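PDB 2HDW: hypothetical protein PA2218 from Pseudomonas aeruginosa, which is of uncharacterised function but adopts an alpha/beta hydrolase fold and is probably a hydrolase. Local coordinates for residues I178-M184 / T200-M206; K212-D216 / H318-F322. All coordinates share one frame; numbering follows the deposited sequence.

Contact 1. Residues I178-M184 / T200-M206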
ATOM      1  N   ILE A 178       2.431  -3.464   0.031  1.00 10.00           N
ATOM      2  CA  ILE A 178       3.611  -3.034  -0.707  1.00  9.84           C
ATOM      3  C   ILE A 178       4.125  -1.676  -0.229  1.00 10.07           C
ATOM      4  O   ILE A 178       3.344  -0.761   0.035  1.00  8.57           O
ATOM      5  CB  ILE A 178       3.307  -2.892  -2.225  1.00 10.43           C
ATOM      6  CG1 ILE A 178       2.602  -4.143  -2.752  1.00 10.15           C
ATOM      7  CG2 ILE A 178       4.604  -2.653  -2.989  1.00 10.24           C
ATOM      8  CD1 ILE A 178       2.009  -3.972  -4.143  1.00  9.42           C
ATOM      9  N   CYS A 179       5.441  -1.551  -0.125  1.00 10.06           N
ATOM     10  CA  CYS A 179       6.048  -0.291   0.274  1.00 11.05           C
ATOM     11  C   CYS A 179       5.428   0.218   1.580  1.00 11.63           C
ATOM     12  O   CYS A 179       5.342  -0.517   2.566  1.00 10.69           O
ATOM     13  CB  CYS A 179       5.847   0.721  -0.863  1.00 14.33           C
ATOM     14  SG  CYS A 179       6.886   2.210  -0.821  1.00 20.91           S
ATOM     15  N   GLY A 180       4.982   1.472   1.576  1.00  9.20           N
ATOM     16  CA  GLY A 180       4.380   2.053   2.763  1.00 10.06           C
ATOM     17  C   GLY A 180       3.178   1.293   3.297  1.00 10.70           C
ATOM     18  O   GLY A 180       2.889   1.336   4.492  1.00 12.05           O
ATOM     19  N   TRP A 181       2.463   0.593   2.424  1.00  9.96           N
ATOM     20  CA  TRP A 181       1.304  -0.153   2.887  1.00  9.46           C
ATOM     21  C   TRP A 181       1.663  -1.509   3.474  1.00  9.86           C
ATOM     22  O   TRP A 181       0.792  -2.255   3.942  1.00  8.29           O
ATOM     23  CB  TRP A 181       0.277  -0.283   1.771  1.00  8.87           C
ATOM     24  CG  TRP A 181      -0.515   0.978   1.641  1.00  9.44           C
ATOM     25  CD1 TRP A 181      -0.088   2.173   1.124  1.00 10.21           C
ATOM     26  CD2 TRP A 181      -1.835   1.205   2.140  1.00  8.66           C
ATOM     27  NE1 TRP A 181      -1.066   3.135   1.278  1.00  9.04           N
ATOM     28  CE2 TRP A 181      -2.146   2.566   1.902  1.00  9.02           C
ATOM     29  CE3 TRP A 181      -2.786   0.392   2.772  1.00  7.89           C
ATOM     30  CZ2 TRP A 181      -3.368   3.131   2.276  1.00  8.69           C
ATOM     31  CZ3 TRP A 181      -4.004   0.954   3.144  1.00  7.12           C
ATOM     32  CH2 TRP A 181      -4.282   2.312   2.893  1.00  9.00           C
ATOM     33  N   GLY A 182       2.956  -1.825   3.447  1.00  7.10           N
ATOM     34  CA  GLY A 182       3.411  -3.065   4.045  1.00  7.52           C
ATOM     35  C   GLY A 182       3.201  -2.877   5.541  1.00  6.98           C
ATOM     36  O   GLY A 182       2.783  -3.784   6.246  1.00  7.75           O
ATOM     37  N   GLY A 183       3.486  -1.669   6.025  1.00  8.49           N
ATOM     38  CA  GLY A 183       3.302  -1.382   7.436  1.00  9.01           C
ATOM     39  C   GLY A 183       1.826  -1.375   7.794  1.00  9.60           C
ATOM     40  O   GLY A 183       1.431  -1.881   8.845  1.00  9.11           O
ATOM     41  N   MET A 184       1.003  -0.803   6.917  1.00 10.64           N
ATOM     42  CA  MET A 184      -0.437  -0.749   7.149  1.00  9.77           C
ATOM     43  C   MET A 184      -1.055  -2.154   7.109  1.00  8.83           C
ATOM     44  O   MET A 184      -2.002  -2.439   7.843  1.00  6.97           O
ATOM     45  CB  MET A 184      -1.119   0.147   6.106  1.00 10.42           C
ATOM     46  CG  MET A 184      -1.653   1.498   6.639  1.00  8.07           C
ATOM     47  SD  MET A 184      -0.397   2.749   7.076  1.00  1.11           S
ATOM     48  CE  MET A 184       0.021   3.385   5.426  1.00 10.00           C
ATOM     49  N   THR A 200       4.410  -8.831   3.019  1.00  9.53           N
ATOM     50  CA  THR A 200       4.747  -7.428   2.817  1.00  7.39           C
ATOM     51  C   THR A 200       5.860  -7.424   1.778  1.00  8.17           C
ATOM     52  O   THR A 200       6.690  -8.334   1.751  1.00  8.63           O
ATOM     53  CB  THR A 200       5.264  -6.735   4.103  1.00  9.69           C
ATOM     54  OG1 THR A 200       6.423  -7.419   4.596  1.00 11.05           O
ATOM     55  CG2 THR A 200       4.181  -6.708   5.172  1.00 10.71           C
ATOM     56  N   SER A 201       5.866  -6.421   0.910  1.00  8.19           N
ATOM     57  CA  SER A 201       6.899  -6.336  -0.114  1.00  9.37           C
ATOM     58  C   SER A 201       7.624  -4.995  -0.024  1.00  9.86           C
ATOM     59  O   SER A 201       6.992  -3.940  -0.089  1.00 11.52           O
ATOM     60  CB  SER A 201       6.280  -6.508  -1.506  1.00  6.80           C
ATOM     61  OG  SER A 201       7.284  -6.646  -2.498  1.00  9.28           O
ATOM     62  N   THR A 202       8.946  -5.048   0.142  1.00  8.28           N
ATOM     63  CA  THR A 202       9.782  -3.847   0.236  1.00  9.62           C
ATOM     64  C   THR A 202       9.064  -2.750   1.044  1.00  9.73           C
ATOM     65  O   THR A 202       8.935  -1.598   0.616  1.00 11.20           O
ATOM     66  CB  THR A 202      10.176  -3.351  -1.202  1.00  9.53           C
ATOM     67  OG1 THR A 202      11.222  -2.379  -1.105  1.00 12.55           O
ATOM     68  CG2 THR A 202       8.974  -2.740  -1.937  1.00  8.20           C
ATOM     69  N   MET A 203       8.636  -3.128   2.245  1.00  8.06           N
ATOM     70  CA  MET A 203       7.875  -2.252   3.133  1.00  9.43           C
ATOM     71  C   MET A 203       8.583  -1.074   3.786  1.00  9.75           C
ATOM     72  O   MET A 203       9.811  -1.025   3.897  1.00  8.83           O
ATOM     73  CB  MET A 203       7.218  -3.082   4.263  1.00  8.29           C
ATOM     74  CG  MET A 203       8.163  -3.478   5.423  1.00  9.63           C
ATOM     75  SD  MET A 203       7.352  -4.230   6.901  1.00  1.11           S
ATOM     76  CE  MET A 203       6.839  -2.775   7.821  1.00  8.75           C
ATOM     77  N   TYR A 204       7.749  -0.137   4.233  1.00  9.62           N
ATOM     78  CA  TYR A 204       8.139   1.059   4.971  1.00 10.15           C
ATOM     79  C   TYR A 204       7.140   1.045   6.125  1.00 10.92           C
ATOM     80  O   TYR A 204       6.048   0.490   5.994  1.00  9.12           O
ATOM     81  CB  TYR A 204       7.824   2.340   4.191  1.00 11.40           C
ATOM     82  CG  TYR A 204       8.933   3.008   3.410  1.00 11.94           C
ATOM     83  CD1 TYR A 204       9.540   2.371   2.327  1.00 13.80           C
ATOM     84  CD2 TYR A 204       9.273   4.341   3.662  1.00 13.34           C
ATOM     85  CE1 TYR A 204      10.441   3.048   1.506  1.00 13.25           C
ATOM     86  CE2 TYR A 204      10.172   5.026   2.847  1.00 14.20           C
ATOM     87  CZ  TYR A 204      10.747   4.375   1.766  1.00 14.71           C
ATOM     88  OH  TYR A 204      11.583   5.065   0.911  1.00 14.13           O
ATOM     89  N   ASP A 205       7.513   1.632   7.252  1.00 10.19           N
ATOM     90  CA  ASP A 205       6.580   1.796   8.361  1.00  9.73           C
ATOM     91  C   ASP A 205       6.451   3.313   8.222  1.00  9.94           C
ATOM     92  O   ASP A 205       7.353   4.044   8.634  1.00 10.41           O
ATOM     93  CB  ASP A 205       7.221   1.443   9.709  1.00 11.20           C
ATOM     94  CG  ASP A 205       6.393   1.925  10.893  1.00 10.65           C
ATOM     95  OD1 ASP A 205       5.624   2.891  10.721  1.00 10.78           O
ATOM     96  OD2 ASP A 205       6.520   1.361  12.003  1.00 12.73           O
ATOM     97  N   MET A 206       5.368   3.792   7.610  1.00  9.22           N
ATOM     98  CA  MET A 206       5.226   5.229   7.407  1.00  8.91           C
ATOM     99  C   MET A 206       5.247   6.113   8.663  1.00 10.34           C
ATOM    100  O   MET A 206       5.650   7.279   8.578  1.00  8.91           O
ATOM    101  CB  MET A 206       3.980   5.541   6.562  1.00  6.21           C
ATOM    102  CG  MET A 206       4.030   5.026   5.102  1.00  7.43           C
ATOM    103  SD  MET A 206       5.547   5.442   4.139  1.00  1.11           S
ATOM    104  CE  MET A 206       5.470   7.237   4.235  1.00  1.11           C
TER
HETATM  105  O   HOH W   1       3.066   2.092   7.064  1.00  7.93           O
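Cys179 is tied to the 200-206 chain through both its backbone N and its backbone O. Its N gives a fairly straight hydrogen bond to Ser201 O (2.8 Å, 161° at the hydrogen), which prolongs the parallel pairing of Ile178 with Ser201. Its O accepts hydrogen bonds from Tyr204 N (3.0 Å) and Gly182 N (2.9 Å); the two donors approach from opposite faces of the carbonyl plane and fix its rotation. CA-H...O contacts run alongside, the Cys179 CA to Thr202 O one at 3.2 Å. A water joins Gly180 O to Met206 N.

Apolar packing is mostly side chain on bare backbone. Met203 CB sits 3.8 Å from Gly182 CA, and its bent thioether brings CE onto Gly183 CA. From the other end Met206, folded at chi2 and chi3, lays CG and SD against Gly180 CA, each at 3.8 Å. Thr200 CG2 reaches Gly182 O.

The thiol has its own aromatic contact. With Cys179 SG anti to the backbone N of Cys179 (chi1 -164°), SG approaches the Tyr204 ring obliquely, 4.1 Å from Tyr204 CD1; the phenol OH is hydrogen-bonded to the hydroxyls of Tyr214 and Tyr263 and to His318 NE2.

Positive phi at Cys179 (53°), in a sharp turn from strand 173-178 into helix 180-191, is consistent with the nucleophile elbow of alpha/beta hydrolases, the turn where relatives carry their nucleophile.

Contact 2. Residues K212-D216 / H318-F322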
ATOM      1  N   LYS A 212      10.951   9.682  12.446  1.00 15.26           N
ATOM      2  CA  LYS A 212      12.409   9.631  12.597  1.00 16.36           C
ATOM      3  C   LYS A 212      13.232   9.812  11.317  1.00 16.34           C
ATOM      4  O   LYS A 212      14.463   9.809  11.372  1.00 16.06           O
ATOM      5  CB  LYS A 212      12.814   8.300  13.239  1.00 17.51           C
ATOM      6  CG  LYS A 212      12.129   7.991  14.563  1.00 19.54           C
ATOM      7  CD  LYS A 212      12.547   6.617  15.075  1.00 21.85           C
ATOM      8  CE  LYS A 212      11.956   6.325  16.447  1.00 22.68           C
ATOM      9  NZ  LYS A 212      12.310   4.952  16.923  1.00 26.27           N
ATOM     10  N   GLY A 213      12.569   9.974  10.177  1.00 16.41           N
ATOM     11  CA  GLY A 213      13.297  10.121   8.926  1.00 16.70           C
ATOM     12  C   GLY A 213      13.969   8.808   8.551  1.00 17.05           C
ATOM     13  O   GLY A 213      13.736   7.783   9.198  1.00 16.98           O
ATOM     14  N   TYR A 214      14.802   8.826   7.512  1.00 16.21           N
ATOM     15  CA  TYR A 214      15.497   7.617   7.083  1.00 18.54           C
ATOM     16  C   TYR A 214      16.640   7.252   8.026  1.00 19.80           C
ATOM     17  O   TYR A 214      17.526   8.063   8.293  1.00 22.12           O
ATOM     18  CB  TYR A 214      16.032   7.791   5.660  1.00 18.66           C
ATOM     19  CG  TYR A 214      14.961   7.699   4.603  1.00 17.51           C
ATOM     20  CD1 TYR A 214      14.321   6.489   4.341  1.00 17.73           C
ATOM     21  CD2 TYR A 214      14.579   8.820   3.867  1.00 17.21           C
ATOM     22  CE1 TYR A 214      13.326   6.393   3.369  1.00 17.02           C
ATOM     23  CE2 TYR A 214      13.582   8.738   2.889  1.00 17.39           C
ATOM     24  CZ  TYR A 214      12.962   7.518   2.648  1.00 17.73           C
ATOM     25  OH  TYR A 214      11.989   7.416   1.685  1.00 14.30           O
ATOM     26  N   ASN A 215      16.614   6.023   8.527  1.00 19.45           N
ATOM     27  CA  ASN A 215      17.643   5.545   9.444  1.00 20.93           C
ATOM     28  C   ASN A 215      17.778   6.443  10.674  1.00 21.74           C
ATOM     29  O   ASN A 215      18.885   6.780  11.092  1.00 21.38           O
ATOM     30  CB  ASN A 215      18.981   5.446   8.710  1.00 20.03           C
ATOM     31  CG  ASN A 215      19.000   4.327   7.684  1.00 21.37           C
ATOM     32  OD1 ASN A 215      18.988   3.142   8.038  1.00 19.63           O
ATOM     33  ND2 ASN A 215      19.022   4.694   6.406  1.00 17.75           N
ATOM     34  N   ASP A 216      16.640   6.821  11.249  1.00 21.85           N
ATOM     35  CA  ASP A 216      16.606   7.669  12.439  1.00 23.75           C
ATOM     36  C   ASP A 216      17.520   8.891  12.332  1.00 22.37           C
ATOM     37  O   ASP A 216      18.422   9.071  13.144  1.00 24.32           O
ATOM     38  CB  ASP A 216      17.006   6.854  13.673  1.00 27.11           C
ATOM     39  CG  ASP A 216      16.066   5.693  13.940  1.00 29.02           C
ATOM     40  OD1 ASP A 216      16.213   5.052  15.000  1.00 31.38           O
ATOM     41  OD2 ASP A 216      15.188   5.414  13.093  1.00 33.00           O
ATOM     42  N   HIS A 318      17.388   0.503   0.137  1.00 13.41           N
ATOM     43  CA  HIS A 318      17.707   1.474   1.182  1.00 12.80           C
ATOM     44  C   HIS A 318      16.735   1.285   2.340  1.00 12.08           C
ATOM     45  O   HIS A 318      17.005   1.667   3.482  1.00 11.24           O
ATOM     46  CB  HIS A 318      17.527   2.895   0.644  1.00 13.36           C
ATOM     47  CG  HIS A 318      16.103   3.230   0.318  1.00 11.70           C
ATOM     48  ND1 HIS A 318      15.448   2.714  -0.780  1.00 12.44           N
ATOM     49  CD2 HIS A 318      15.191   3.983   0.978  1.00 13.10           C
ATOM     50  CE1 HIS A 318      14.195   3.132  -0.782  1.00 12.59           C
ATOM     51  NE2 HIS A 318      14.012   3.903   0.276  1.00 14.46           N
ATOM     52  N   SER A 319      15.592   0.692   2.024  1.00 10.94           N
ATOM     53  CA  SER A 319      14.527   0.473   2.992  1.00 12.37           C
ATOM     54  C   SER A 319      14.513  -0.912   3.626  1.00 11.62           C
ATOM     55  O   SER A 319      13.608  -1.228   4.398  1.00 10.13           O
ATOM     56  CB  SER A 319      13.194   0.687   2.292  1.00 11.40           C
ATOM     57  OG  SER A 319      13.159  -0.144   1.146  1.00 10.34           O
ATOM     58  N   ARG A 320      15.497  -1.740   3.305  1.00 12.13           N
ATOM     59  CA  ARG A 320      15.509  -3.090   3.851  1.00 11.86           C
ATOM     60  C   ARG A 320      15.395  -3.131   5.366  1.00 11.55           C
ATOM     61  O   ARG A 320      14.800  -4.056   5.924  1.00 11.56           O
ATOM     62  CB  ARG A 320      16.769  -3.843   3.425  1.00 12.52           C
ATOM     63  CG  ARG A 320      16.740  -5.316   3.816  1.00 16.99           C
ATOM     64  CD  ARG A 320      18.006  -6.043   3.396  1.00 21.40           C
ATOM     65  NE  ARG A 320      19.171  -5.539   4.111  1.00 26.48           N
ATOM     66  CZ  ARG A 320      20.417  -5.959   3.906  1.00 30.85           C
ATOM     67  NH1 ARG A 320      20.662  -6.900   3.000  1.00 28.04           N
ATOM     68  NH2 ARG A 320      21.417  -5.434   4.610  1.00 31.35           N
ATOM     69  N   TYR A 321      15.952  -2.131   6.039  1.00  9.67           N
ATOM     70  CA  TYR A 321      15.911  -2.122   7.493  1.00 10.48           C
ATOM     71  C   TYR A 321      14.495  -2.103   8.075  1.00  9.43           C
ATOM     72  O   TYR A 321      14.276  -2.613   9.175  1.00  9.84           O
ATOM     73  CB  TYR A 321      16.738  -0.958   8.046  1.00 10.49           C
ATOM     74  CG  TYR A 321      16.099   0.404   7.947  1.00  9.98           C
ATOM     75  CD1 TYR A 321      15.368   0.927   9.013  1.00 11.50           C
ATOM     76  CD2 TYR A 321      16.288   1.204   6.821  1.00 10.15           C
ATOM     77  CE1 TYR A 321      14.850   2.215   8.967  1.00 13.32           C
ATOM     78  CE2 TYR A 321      15.774   2.494   6.762  1.00 13.68           C
ATOM     79  CZ  TYR A 321      15.059   2.992   7.841  1.00 13.65           C
ATOM     80  OH  TYR A 321      14.561   4.266   7.797  1.00 17.40           O
ATOM     81  N   PHE A 322      13.533  -1.533   7.351  1.00  9.49           N
ATOM     82  CA  PHE A 322      12.154  -1.508   7.853  1.00 10.16           C
ATOM     83  C   PHE A 322      11.628  -2.922   8.094  1.00  9.06           C
ATOM     84  O   PHE A 322      10.981  -3.189   9.110  1.00 11.30           O
ATOM     85  CB  PHE A 322      11.222  -0.787   6.874  1.00 10.48           C
ATOM     86  CG  PHE A 322      11.400   0.707   6.848  1.00 10.22           C
ATOM     87  CD1 PHE A 322      11.211   1.464   8.000  1.00 12.80           C
ATOM     88  CD2 PHE A 322      11.744   1.359   5.668  1.00 13.02           C
ATOM     89  CE1 PHE A 322      11.360   2.855   7.979  1.00 13.18           C
ATOM     90  CE2 PHE A 322      11.895   2.751   5.634  1.00 13.66           C
ATOM     91  CZ  PHE A 322      11.702   3.498   6.795  1.00 12.95           C
TER
HETATM   92  O   HOH W   2      13.155   5.245   9.888  1.00 19.53           O
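Tyr214 and Asn215 form the middle of a type II turn running from Gly213 to Asp216, just past helix 206-212, and they meet His318, just before helix 320-329, and Tyr321 in its first turn. The backbones stand well apart: Tyr214 CA is 8.3 Å from Ser319 CA, and Asn215 CA is 8.1 Å from Tyr321 CA. Side chains therefore have to bridge the gap.

Tyr321 does most of that work. With CG between its own backbone N and carbonyl carbon (chi1 76°), the Tyr321 ring extends to the turn, where its OH accepts an almost linear hydrogen bond from Asn215 N, 2.8 Å long at 178°. A water spans Gly213 O and the same OH, 2.7 Å from each. Over the ring, Asn215 lays its amide at 32° to the plane, with OD1 3.5 Å above it and toward the rim; Phe322 CG lies over the opposite face, toward the rim. Beside this, Tyr214 presents CE1 to the edge of the His318 ring, 3.9 Å from CD2, and the polar ends of both belong to Tyr204.

One phenol oxygen thus satisfies a turn amide directly and a turn carbonyl through water, so between these two segments the turn is joined by polar bonds to Tyr321 and ring contact with His318, not by main-chain pairing.

How the contacts relate
Contact 1 is buried close to the centre of the molecule and belongs to the central beta-alpha-beta unit; contact 2 lies at the surface, its centre about 12 Å from that of contact 1, and joins a turn to the far later helix 320-329. Their chemistry follows their place: main-chain bonds and glycines packed closely in the core, a tyrosine hydroxyl, a water and ring contacts outside. Tyr204 connects them. It leaves the 200-206 chain and carries its OH to Tyr214 OH (2.5 Å) and His318 NE2 (2.8 Å), both probable hydrogen bonds, while its ring stacks on Phe322, whose CB also packs against Met203 O. Helix 206-212 likewise begins in contact 1 and ends in contact 2.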